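XC6422 protein (Xanthomonas campestris, PDB 2FUK) is a small, lidless serine hydrolase of the alpha/beta-hydrolase superfamily, thought to cleave its substrates through a catalytic serine. Local coordinates at residues Val58-Arg63 with Asp203-Leu208; Pro191-Ser194 with Arg199-Ile202; Pro134-Ser139 with Arg213-Ala218; Thr39-His44 with Arg98-Trp103. All coordinates share one frame; numbering follows the deposited sequence.

Contact 1 (Val58-Arg63 with Asp203-Leu208)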
loop_
_atom_site.group_PDB
_atom_site.type_symbol
_atom_site.label_atom_id
_atom_site.label_comp_id
_atom_site.label_asym_id
_atom_site.label_seq_id
_atom_site.Cartn_x
_atom_site.Cartn_y
_atom_site.Cartn_z
ATOM N N VAL A 58 10.053 3.581 -9.428
ATOM C CA VAL A 58 9.031 3.864 -10.425
ATOM C C VAL A 58 7.731 3.124 -10.110
ATOM O O VAL A 58 6.652 3.716 -10.164
ATOM C CB VAL A 58 9.508 3.456 -11.841
ATOM C CG1 VAL A 58 8.349 3.512 -12.829
ATOM C CG2 VAL A 58 10.625 4.385 -12.292
ATOM N N THR A 59 7.825 1.837 -9.784
ATOM C CA THR A 59 6.611 1.083 -9.493
ATOM C C THR A 59 5.951 1.459 -8.173
ATOM O O THR A 59 4.739 1.330 -8.048
ATOM C CB THR A 59 6.847 -0.444 -9.543
ATOM O OG1 THR A 59 7.864 -0.822 -8.612
ATOM C CG2 THR A 59 7.259 -0.856 -10.952
ATOM N N MET A 60 6.721 1.923 -7.189
ATOM C CA MET A 60 6.091 2.327 -5.934
ATOM C C MET A 60 5.406 3.671 -6.149
ATOM O O MET A 60 4.379 3.951 -5.541
ATOM C CB MET A 60 7.099 2.434 -4.788
ATOM C CG MET A 60 6.466 2.912 -3.478
ATOM S SD MET A 60 5.057 1.868 -2.907
ATOM C CE MET A 60 5.669 1.323 -1.277
ATOM N N ALA A 61 5.979 4.505 -7.013
ATOM C CA ALA A 61 5.366 5.794 -7.298
ATOM C C ALA A 61 4.051 5.505 -8.006
ATOM O O ALA A 61 3.043 6.166 -7.759
ATOM C CB ALA A 61 6.276 6.639 -8.199
ATOM N N ALA A 62 4.067 4.505 -8.882
ATOM C CA ALA A 62 2.867 4.136 -9.619
ATOM C C ALA A 62 1.807 3.608 -8.662
ATOM O O ALA A 62 0.638 3.969 -8.763
ATOM C CB ALA A 62 3.201 3.078 -10.678
ATOM N N ARG A 63 2.227 2.763 -7.726
ATOM C CA ARG A 63 1.311 2.179 -6.755
ATOM C C ARG A 63 0.702 3.253 -5.868
ATOM O O ARG A 63 -0.478 3.198 -5.537
ATOM C CB ARG A 63 2.045 1.161 -5.884
ATOM C CG ARG A 63 1.127 0.336 -4.996
ATOM C CD ARG A 63 1.934 -0.658 -4.188
ATOM N NE ARG A 63 2.864 -1.421 -5.019
ATOM C CZ ARG A 63 3.802 -2.225 -4.528
ATOM N NH1 ARG A 63 3.921 -2.366 -3.215
ATOM N NH2 ARG A 63 4.623 -2.876 -5.344
ATOM N N ASP A 203 7.846 4.944 2.973
ATOM C CA ASP A 203 7.887 6.343 3.380
ATOM C C ASP A 203 7.685 7.211 2.146
ATOM O O ASP A 203 7.058 8.266 2.215
ATOM C CB ASP A 203 9.229 6.696 4.015
ATOM C CG ASP A 203 9.527 5.875 5.243
ATOM O OD1 ASP A 203 9.803 4.660 5.101
ATOM O OD2 ASP A 203 9.487 6.447 6.350
ATOM N N LEU A 204 8.251 6.772 1.024
ATOM C CA LEU A 204 8.122 7.494 -0.233
ATOM C C LEU A 204 6.646 7.523 -0.628
ATOM O O LEU A 204 6.124 8.551 -1.058
ATOM C CB LEU A 204 8.952 6.803 -1.322
ATOM C CG LEU A 204 8.729 7.279 -2.760
ATOM C CD1 LEU A 204 9.148 8.739 -2.907
ATOM C CD2 LEU A 204 9.515 6.381 -3.718
ATOM N N ARG A 205 5.983 6.382 -0.480
ATOM C CA ARG A 205 4.563 6.272 -0.803
ATOM C C ARG A 205 3.773 7.303 0.000
ATOM O O ARG A 205 2.931 8.011 -0.542
ATOM C CB ARG A 205 4.052 4.866 -0.463
ATOM C CG ARG A 205 2.602 4.605 -0.861
ATOM C CD ARG A 205 2.084 3.342 -0.194
ATOM N NE ARG A 205 1.948 3.533 1.247
ATOM C CZ ARG A 205 1.748 2.551 2.125
ATOM N NH1 ARG A 205 1.631 2.841 3.414
ATOM N NH2 ARG A 205 1.679 1.288 1.723
ATOM N N GLY A 206 4.048 7.377 1.300
ATOM C CA GLY A 206 3.346 8.321 2.151
ATOM C C GLY A 206 3.570 9.770 1.765
ATOM O O GLY A 206 2.637 10.575 1.763
ATOM N N ALA A 207 4.815 10.107 1.438
ATOM C CA ALA A 207 5.151 11.470 1.060
ATOM C C ALA A 207 4.423 11.876 -0.211
ATOM O O ALA A 207 3.945 13.003 -0.324
ATOM C CB ALA A 207 6.655 11.607 0.866
ATOM N N LEU A 208 4.346 10.957 -1.166
ATOM C CA LEU A 208 3.682 11.227 -2.438
ATOM C C LEU A 208 2.188 11.421 -2.240
ATOM O O LEU A 208 1.599 12.378 -2.741
ATOM C CB LEU A 208 3.908 10.067 -3.414
ATOM C CG LEU A 208 5.288 9.883 -4.050
ATOM C CD1 LEU A 208 5.366 8.505 -4.702
ATOM C CD2 LEU A 208 5.534 10.979 -5.087
#
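Two helical segments approach most closely at Ala-61 and Arg-205, whose CA atoms are 6.6 Å apart. They belong to helix 56-66 and helix 201-212, which pack against each other on one face of the central sheet of the alpha/beta-hydrolase fold. Such close spacing depends on small residues, and Ala-61 provides one: the CD1 branch of Leu-208 settles against its backbone, 3.8 Å from Ala-61 CA, and also meets the methyl CB of Ala-61 at 4.1 Å. A chi1 of -73° sets CG of Leu-208 beside its own backbone N, and from there the leucine also reaches Ile-161 of strand 158-163, closing the space between helix pair and sheet.

Farther from the sheet, the thioether of Met-60 slants across the root of Arg-205. Both the sulfur and the terminal methyl touch the same carbon, with CE of Met-60 4.0 Å from CB of Arg-205. The methionine chain is bent at chi2 (56°), which turns its sulfur end towards the neighbouring helix instead of letting it extend straight out. Arg-205 thus gives only its aliphatic base to this packing. Its guanidinium lies at the dimer interface, close to the same arginine of the second subunit, a like-charge approach that nearby acids probably offset. Arg-63 also reaches the partner chain, through a salt bridge to Glu-30 of the second subunit, while NH2 of Arg-205 is paired with OE1 of Glu-67 of the second subunit.

Contact 2 (Pro191-Ser194 with Arg199-Ile202)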
loop_
_atom_site.group_PDB
_atom_site.type_symbol
_atom_site.label_atom_id
_atom_site.label_comp_id
_atom_site.label_asym_id
_atom_site.label_seq_id
_atom_site.Cartn_x
_atom_site.Cartn_y
_atom_site.Cartn_z
ATOM N N PRO A 191 14.811 12.335 5.524
ATOM C CA PRO A 191 16.080 12.106 6.210
ATOM C C PRO A 191 16.656 10.706 6.023
ATOM O O PRO A 191 15.918 9.735 5.892
ATOM C CB PRO A 191 15.739 12.412 7.666
ATOM C CG PRO A 191 14.323 12.009 7.771
ATOM C CD PRO A 191 13.722 12.561 6.489
ATOM N N ASP A 192 17.985 10.639 6.013
ATOM C CA ASP A 192 18.746 9.400 5.877
ATOM C C ASP A 192 18.243 8.492 4.768
ATOM O O ASP A 192 18.288 7.262 4.882
ATOM C CB ASP A 192 18.741 8.643 7.207
ATOM C CG ASP A 192 19.175 9.516 8.376
ATOM O OD1 ASP A 192 20.157 10.279 8.232
ATOM O OD2 ASP A 192 18.541 9.432 9.444
ATOM N N THR A 193 17.790 9.103 3.682
ATOM C CA THR A 193 17.258 8.355 2.554
ATOM C C THR A 193 18.185 8.410 1.347
ATOM O O THR A 193 18.608 9.489 0.919
ATOM C CB THR A 193 15.875 8.896 2.176
ATOM O OG1 THR A 193 14.986 8.709 3.284
ATOM C CG2 THR A 193 15.325 8.179 0.950
ATOM N N SER A 194 18.502 7.231 0.811
ATOM C CA SER A 194 19.387 7.117 -0.341
ATOM C C SER A 194 18.697 7.430 -1.669
ATOM O O SER A 194 17.480 7.624 -1.732
ATOM C CB SER A 194 20.002 5.717 -0.397
ATOM O OG SER A 194 19.017 4.717 -0.607
ATOM N N ARG A 199 14.828 0.702 1.576
ATOM C CA ARG A 199 14.082 0.471 2.811
ATOM C C ARG A 199 13.315 1.723 3.238
ATOM O O ARG A 199 13.042 1.948 4.419
ATOM C CB ARG A 199 15.038 -0.001 3.911
ATOM C CG ARG A 199 15.732 -1.331 3.586
ATOM C CD ARG A 199 14.729 -2.478 3.465
ATOM N NE ARG A 199 15.348 -3.773 3.178
ATOM C CZ ARG A 199 15.678 -4.212 1.963
ATOM N NH1 ARG A 199 16.237 -5.410 1.822
ATOM N NH2 ARG A 199 15.457 -3.463 0.890
ATOM N N LYS A 200 12.962 2.537 2.252
ATOM C CA LYS A 200 12.218 3.764 2.498
ATOM C C LYS A 200 11.094 3.919 1.479
ATOM O O LYS A 200 10.504 4.991 1.371
ATOM C CB LYS A 200 13.147 4.978 2.406
ATOM C CG LYS A 200 14.085 5.152 3.582
ATOM C CD LYS A 200 13.350 5.686 4.798
ATOM C CE LYS A 200 14.346 5.993 5.907
ATOM N NZ LYS A 200 13.731 6.701 7.060
ATOM N N LEU A 201 10.788 2.855 0.741
ATOM C CA LEU A 201 9.742 2.918 -0.278
ATOM C C LEU A 201 8.356 3.203 0.301
ATOM O O LEU A 201 7.533 3.870 -0.333
ATOM C CB LEU A 201 9.710 1.616 -1.086
ATOM C CG LEU A 201 10.931 1.310 -1.963
ATOM C CD1 LEU A 201 10.764 -0.059 -2.593
ATOM C CD2 LEU A 201 11.086 2.364 -3.040
ATOM N N ILE A 202 8.089 2.687 1.495
ATOM C CA ILE A 202 6.797 2.921 2.126
ATOM C C ILE A 202 6.714 4.388 2.547
ATOM O O ILE A 202 5.646 5.010 2.479
ATOM C CB ILE A 202 6.612 2.007 3.354
ATOM C CG1 ILE A 202 5.206 2.173 3.921
ATOM C CG2 ILE A 202 7.658 2.338 4.421
ATOM C CD1 ILE A 202 4.889 1.175 5.014
#
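The methylene chain of Lys-200 lies obliquely over the side chain of Thr-193, so that a basic residue is used here largely for its hydrocarbon. CG of Lys-200 is 3.7 Å from OG1 of Thr-193, and the hydroxyl oxygen lies almost as near to the next two carbons of the chain. On the other branch of the threonine, CG2 meets CB of Lys-200 at 4.1 Å. The lysine is bent at chi2 (-75°) and extended beyond, which carries its amino group along the loop to within 3.9 Å, from NZ to Pro-191 O, too long for a hydrogen bond.

Thr-193 is held in place from within its own segment: OG1 donates to Pro-191 O at 3.0 Å, approaching from above the carbonyl plane, 56° out of it. A weak second bond links the same hydroxyl to Met-190 O. This loop follows strand 186-190, the last of the sheet, and carries His-195, the probable histidine of the Ser-His-Asp triad of an alpha/beta-hydrolase, before the chain enters helix 201-212. Lys-200 occupies the N-cap position of that helix, so its side chain folds back from the helix start over the beginning of the histidine loop. Backbone hydrogen bonding ties Thr-193 to Ala-165, next to the presumed triad acid Asp-166. Within the turn, Ser-194 OG is hydrogen-bonded to His-198 N. The carboxylate of Asp-192 stays apart from the amino group, its OD2 6.0 Å from NZ of Lys-200.

Contact 3 (Pro134-Ser139 with Arg213-Ala218); sequences PQVLIS and RRWLPA
Apolar packing dominates, and it centres on the isopropyl group of Val-136 against the indole of Trp-215. The two methyls of the valine straddle one ring atom: CE3 of Trp-215 is 3.8 Å from Val-136 CG2 and equally far from CG1. From there each methyl follows a different part of the tryptophan. CG2 leans back towards the stem, 3.9 Å from Trp-215 CB, whereas CG1 moves out along the six-membered ring to lie 4.1 Å from CZ3. The approach is oblique. With chi1 of Val-136 at 165°, CG1 sits beside the carbonyl carbon and CG2 beside the backbone N, and both branches therefore share the contact.

A looser, peripheral touch is made at the strand entrance, where the side chain of Gln-135 lies beside the ring of Pro-217.

The polar links stay on one side of the contact or the other. Within 213-218, Leu-216 N donates to Arg-213 O at 3.3 Å, a turn just beyond helix 201-212 that presents the indole to the strand. On the strand side, Gln-135 O accepts a hydrogen bond from NE2 of Gln-157, a residue that both Val-136 and Trp-215 also touch.

Strand 136-140 lies between its parallel neighbours 112-118 and 158-163, with alternate side chains facing different helices: Leu-137 meets helix 120-132, while Ile-138 meets helix 201-212. Val-136 shares the latter side, so the tail leaving the final helix continues that helix layer over the strand's beginning, extending one flank of the three-layered alpha/beta-hydrolase sandwich.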
loop_
_atom_site.group_PDB
_atom_site.type_symbol
_atom_site.label_atom_id
_atom_site.label_comp_id
_atom_site.label_asym_id
_atom_site.label_seq_id
_atom_site.Cartn_x
_atom_site.Cartn_y
_atom_site.Cartn_z
ATOM N N PRO A 134 0.818 19.430 -17.918
ATOM C CA PRO A 134 0.194 18.515 -16.958
ATOM C C PRO A 134 -0.509 19.299 -15.844
ATOM O O PRO A 134 -0.153 20.445 -15.557
ATOM C CB PRO A 134 1.377 17.712 -16.438
ATOM C CG PRO A 134 2.495 18.735 -16.466
ATOM C CD PRO A 134 2.286 19.363 -17.827
ATOM N N GLN A 135 -1.504 18.680 -15.223
ATOM C CA GLN A 135 -2.238 19.319 -14.138
ATOM C C GLN A 135 -1.387 19.257 -12.874
ATOM O O GLN A 135 -1.415 20.169 -12.047
ATOM C CB GLN A 135 -3.584 18.607 -13.935
ATOM C CG GLN A 135 -4.361 19.000 -12.679
ATOM C CD GLN A 135 -5.791 18.460 -12.692
ATOM O OE1 GLN A 135 -6.747 19.187 -13.010
ATOM N NE2 GLN A 135 -5.942 17.176 -12.363
ATOM N N VAL A 136 -0.628 18.171 -12.745
ATOM C CA VAL A 136 0.257 17.954 -11.609
ATOM C C VAL A 136 1.573 17.359 -12.097
ATOM O O VAL A 136 1.580 16.513 -12.996
ATOM C CB VAL A 136 -0.360 16.964 -10.585
ATOM C CG1 VAL A 136 0.718 16.463 -9.613
ATOM C CG2 VAL A 136 -1.474 17.636 -9.812
ATOM N N LEU A 137 2.679 17.815 -11.515
ATOM C CA LEU A 137 4.003 17.295 -11.855
ATOM C C LEU A 137 4.657 16.804 -10.571
ATOM O O LEU A 137 4.631 17.501 -9.560
ATOM C CB LEU A 137 4.884 18.381 -12.469
ATOM C CG LEU A 137 6.320 17.964 -12.810
ATOM C CD1 LEU A 137 6.316 16.929 -13.931
ATOM C CD2 LEU A 137 7.118 19.190 -13.229
ATOM N N ILE A 138 5.231 15.604 -10.607
ATOM C CA ILE A 138 5.905 15.054 -9.435
ATOM C C ILE A 138 7.338 14.730 -9.820
ATOM O O ILE A 138 7.574 13.985 -10.771
ATOM C CB ILE A 138 5.217 13.769 -8.943
ATOM C CG1 ILE A 138 3.779 14.080 -8.532
ATOM C CG2 ILE A 138 5.986 13.181 -7.770
ATOM C CD1 ILE A 138 2.904 12.852 -8.444
ATOM N N SER A 139 8.292 15.306 -9.091
ATOM C CA SER A 139 9.706 15.073 -9.364
ATOM C C SER A 139 10.360 14.379 -8.184
ATOM O O SER A 139 10.429 14.942 -7.100
ATOM C CB SER A 139 10.432 16.399 -9.611
ATOM O OG SER A 139 9.788 17.154 -10.617
ATOM N N ARG A 213 -2.518 14.770 -2.224
ATOM C CA ARG A 213 -3.882 14.630 -1.703
ATOM C C ARG A 213 -4.860 15.743 -2.075
ATOM O O ARG A 213 -5.948 15.486 -2.605
ATOM C CB ARG A 213 -3.845 14.520 -0.181
ATOM C CG ARG A 213 -5.214 14.574 0.476
ATOM C CD ARG A 213 -5.963 13.291 0.227
ATOM N NE ARG A 213 -5.313 12.157 0.874
ATOM C CZ ARG A 213 -5.582 10.885 0.600
ATOM N NH1 ARG A 213 -4.941 9.921 1.245
ATOM N NH2 ARG A 213 -6.469 10.575 -0.339
ATOM N N ARG A 214 -4.478 16.979 -1.779
ATOM C CA ARG A 214 -5.340 18.119 -2.045
ATOM C C ARG A 214 -5.476 18.508 -3.511
ATOM O O ARG A 214 -6.259 19.399 -3.850
ATOM C CB ARG A 214 -4.877 19.319 -1.214
ATOM C CG ARG A 214 -5.266 19.196 0.256
ATOM C CD ARG A 214 -4.543 20.214 1.126
ATOM N NE ARG A 214 -4.944 20.122 2.527
ATOM C CZ ARG A 214 -6.103 20.568 3.009
ATOM N NH1 ARG A 214 -6.379 20.440 4.305
ATOM N NH2 ARG A 214 -6.986 21.143 2.205
ATOM N N TRP A 215 -4.723 17.855 -4.390
ATOM C CA TRP A 215 -4.830 18.171 -5.808
ATOM C C TRP A 215 -5.717 17.161 -6.527
ATOM O O TRP A 215 -5.923 17.257 -7.733
ATOM C CB TRP A 215 -3.450 18.220 -6.473
ATOM C CG TRP A 215 -2.522 19.225 -5.858
ATOM C CD1 TRP A 215 -2.868 20.376 -5.203
ATOM C CD2 TRP A 215 -1.089 19.170 -5.841
ATOM N NE1 TRP A 215 -1.739 21.037 -4.775
ATOM C CE2 TRP A 215 -0.634 20.318 -5.154
ATOM C CE3 TRP A 215 -0.146 18.261 -6.339
ATOM C CZ2 TRP A 215 0.730 20.579 -4.952
ATOM C CZ3 TRP A 215 1.205 18.522 -6.139
ATOM C CH2 TRP A 215 1.629 19.669 -5.452
ATOM N N LEU A 216 -6.238 16.188 -5.789
ATOM C CA LEU A 216 -7.114 15.201 -6.402
ATOM C C LEU A 216 -8.388 15.918 -6.834
ATOM O O LEU A 216 -9.045 16.574 -6.022
ATOM C CB LEU A 216 -7.442 14.086 -5.408
ATOM C CG LEU A 216 -6.234 13.239 -5.004
ATOM C CD1 LEU A 216 -6.631 12.239 -3.924
ATOM C CD2 LEU A 216 -5.688 12.524 -6.232
ATOM N N PRO A 217 -8.748 15.818 -8.123
ATOM C CA PRO A 217 -9.967 16.492 -8.587
ATOM C C PRO A 217 -11.262 15.967 -7.963
ATOM O O PRO A 217 -12.227 16.721 -7.817
ATOM C CB PRO A 217 -9.905 16.320 -10.110
ATOM C CG PRO A 217 -9.092 15.076 -10.291
ATOM C CD PRO A 217 -8.026 15.192 -9.245
ATOM N N ALA A 218 -11.283 14.692 -7.586
ATOM C CA ALA A 218 -12.467 14.094 -6.968
ATOM C C ALA A 218 -12.227 13.770 -5.494
ATOM O O ALA A 218 -11.108 13.485 -5.084
ATOM C CB ALA A 218 -12.875 12.834 -7.723
#

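Contact 4 (Thr39-His44 with Arg98-Trp103); sequences TAIVCH and RAVAEW
Ile-41 reaches out from strand 38-43 and presses its terminal methyl CD1 into the surface of helix 92-107, where it meets Val-100 and Ala-101 together. This is strand-to-helix packing within a beta-alpha-beta crossover of the alpha/beta-hydrolase fold: the helix links strand 71-75 to strand 112-118 and passes over strand 38-43, which lies between them. CD1 of Ile-41 is 3.7 Å from CG1 of Val-100 and just as far from CA of Ala-101, with the alanine methyl CB a little farther off at 4.1 Å. The isoleucine can come down on the helix backbone because residue 101 carries so short a side chain. Its extended chi2 (172°) pushes CD1 outward to the limit of its reach, and the backbones remain well separated, 7.5 Å between CA of Ile-41 and CA of Ala-101.

In the next shell, Leu-97 and Val-104, a helical turn to each side along helix 92-107, also touch Ile-41. The flanking strands supply the floor: Val-100 rests on Val-73 and Phe-75, and Ala-101 on Leu-113. The strand's start is tied down by Thr-39 OG1, hydrogen-bonded to Asp-111 OD2, and farther along the helix Trp-103 NE1 is bonded to Pro-4 O of the N-terminal segment.

On the helix side turned away from the strand, Arg-98 and Glu-102 bridge one turn. NH1 of Arg-98 donates to OE2 of Glu-102 at 2.9 Å, within 13° of the guanidinium plane but meeting the carboxylate from above its own plane.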
loop_
_atom_site.group_PDB
_atom_site.type_symbol
_atom_site.label_atom_id
_atom_site.label_comp_id
_atom_site.label_asym_id
_atom_site.label_seq_id
_atom_site.Cartn_x
_atom_site.Cartn_y
_atom_site.Cartn_z
ATOM N N THR A 39 -5.134 10.366 -15.308
ATOM C CA THR A 39 -4.226 9.323 -15.776
ATOM C C THR A 39 -2.852 9.948 -15.592
ATOM O O THR A 39 -2.633 11.100 -15.979
ATOM C CB THR A 39 -4.421 8.970 -17.270
ATOM O OG1 THR A 39 -5.692 8.337 -17.462
ATOM C CG2 THR A 39 -3.336 7.994 -17.730
ATOM N N ALA A 40 -1.944 9.206 -14.970
ATOM C CA ALA A 40 -0.598 9.701 -14.729
ATOM C C ALA A 40 0.422 8.854 -15.470
ATOM O O ALA A 40 0.233 7.650 -15.637
ATOM C CB ALA A 40 -0.296 9.674 -13.236
ATOM N N ILE A 41 1.490 9.496 -15.934
ATOM C CA ILE A 41 2.570 8.795 -16.619
ATOM C C ILE A 41 3.787 8.939 -15.719
ATOM O O ILE A 41 4.088 10.038 -15.257
ATOM C CB ILE A 41 2.891 9.427 -17.994
ATOM C CG1 ILE A 41 1.666 9.347 -18.903
ATOM C CG2 ILE A 41 4.052 8.676 -18.657
ATOM C CD1 ILE A 41 1.822 10.107 -20.206
ATOM N N VAL A 42 4.473 7.828 -15.464
ATOM C CA VAL A 42 5.656 7.826 -14.607
ATOM C C VAL A 42 6.894 7.478 -15.431
ATOM O O VAL A 42 6.949 6.416 -16.053
ATOM C CB VAL A 42 5.504 6.794 -13.459
ATOM C CG1 VAL A 42 6.731 6.829 -12.555
ATOM C CG2 VAL A 42 4.242 7.089 -12.657
ATOM N N CYS A 43 7.881 8.374 -15.427
ATOM C CA CYS A 43 9.117 8.190 -16.192
ATOM C C CYS A 43 10.244 7.594 -15.348
ATOM O O CYS A 43 10.426 7.968 -14.188
ATOM C CB CYS A 43 9.566 9.527 -16.785
ATOM S SG CYS A 43 8.343 10.317 -17.886
ATOM N N HIS A 44 11.013 6.691 -15.955
ATOM C CA HIS A 44 12.097 6.001 -15.263
ATOM C C HIS A 44 13.471 6.687 -15.302
ATOM O O HIS A 44 13.700 7.619 -16.077
ATOM C CB HIS A 44 12.205 4.556 -15.792
ATOM C CG HIS A 44 12.780 4.445 -17.171
ATOM N ND1 HIS A 44 12.045 4.029 -18.261
ATOM C CD2 HIS A 44 14.033 4.671 -17.629
ATOM C CE1 HIS A 44 12.823 4.003 -19.330
ATOM N NE2 HIS A 44 14.035 4.390 -18.973
ATOM N N ARG A 98 6.082 12.565 -25.092
ATOM C CA ARG A 98 4.978 13.233 -25.779
ATOM C C ARG A 98 4.077 12.233 -26.496
ATOM O O ARG A 98 2.860 12.395 -26.512
ATOM C CB ARG A 98 5.487 14.273 -26.791
ATOM C CG ARG A 98 4.345 14.943 -27.576
ATOM C CD ARG A 98 4.641 16.383 -27.979
ATOM N NE ARG A 98 5.586 16.513 -29.087
ATOM C CZ ARG A 98 5.316 16.170 -30.345
ATOM N NH1 ARG A 98 4.127 15.668 -30.659
ATOM N NH2 ARG A 98 6.224 16.355 -31.292
ATOM N N ALA A 99 4.675 11.210 -27.101
ATOM C CA ALA A 99 3.897 10.204 -27.815
ATOM C C ALA A 99 2.969 9.470 -26.851
ATOM O O ALA A 99 1.818 9.173 -27.180
ATOM C CB ALA A 99 4.832 9.210 -28.496
ATOM N N VAL A 100 3.481 9.178 -25.661
ATOM C CA VAL A 100 2.687 8.490 -24.660
ATOM C C VAL A 100 1.587 9.428 -24.169
ATOM O O VAL A 100 0.427 9.035 -24.060
ATOM C CB VAL A 100 3.571 8.027 -23.474
ATOM C CG1 VAL A 100 2.726 7.272 -22.447
ATOM C CG2 VAL A 100 4.692 7.127 -23.990
ATOM N N ALA A 101 1.950 10.674 -23.886
ATOM C CA ALA A 101 0.982 11.651 -23.406
ATOM C C ALA A 101 -0.143 11.880 -24.413
ATOM O O ALA A 101 -1.314 11.982 -24.037
ATOM C CB ALA A 101 1.683 12.978 -23.100
ATOM N N GLU A 102 0.205 11.971 -25.692
ATOM C CA GLU A 102 -0.803 12.205 -26.719
ATOM C C GLU A 102 -1.733 11.007 -26.892
ATOM O O GLU A 102 -2.912 11.171 -27.207
ATOM C CB GLU A 102 -0.135 12.577 -28.051
ATOM C CG GLU A 102 0.592 13.923 -27.994
ATOM C CD GLU A 102 1.160 14.378 -29.331
ATOM O OE1 GLU A 102 1.319 13.539 -30.244
ATOM O OE2 GLU A 102 1.454 15.588 -29.463
ATOM N N TRP A 103 -1.202 9.804 -26.688
ATOM C CA TRP A 103 -2.014 8.590 -26.796
ATOM C C TRP A 103 -2.991 8.558 -25.614
ATOM O O TRP A 103 -4.168 8.231 -25.767
ATOM C CB TRP A 103 -1.112 7.348 -26.783
ATOM C CG TRP A 103 -1.858 6.039 -26.700
ATOM C CD1 TRP A 103 -2.634 5.466 -27.668
ATOM C CD2 TRP A 103 -1.917 5.165 -25.570
ATOM N NE1 TRP A 103 -3.175 4.292 -27.208
ATOM C CE2 TRP A 103 -2.751 4.081 -25.921
ATOM C CE3 TRP A 103 -1.347 5.192 -24.291
ATOM C CZ2 TRP A 103 -3.029 3.031 -25.039
ATOM C CZ3 TRP A 103 -1.625 4.148 -23.413
ATOM C CH2 TRP A 103 -2.459 3.082 -23.794
#

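In the fold
Along the chain, contact 4 opens first, at strand 38-43, and helix 56-66 of contact 1 follows that strand directly. Contacts 1 and 4 therefore cross in sequence, and they touch through Val-58 although their centres are about 17 Å apart, on opposite sides of the chain's centre. Contact 2 is nested inside the loops closed by contacts 1 and 3. It shares helix 201-212 with contact 1, and Met-60 CE packs on Leu-201 O at 3.3 Å. Contacts 3 and 4 both reach the central sheet without touching. One helix, 201-212, thus joins the probable histidine loop, the sheet and helix 56-66, and contacts 1 and 2 both extend to the second subunit.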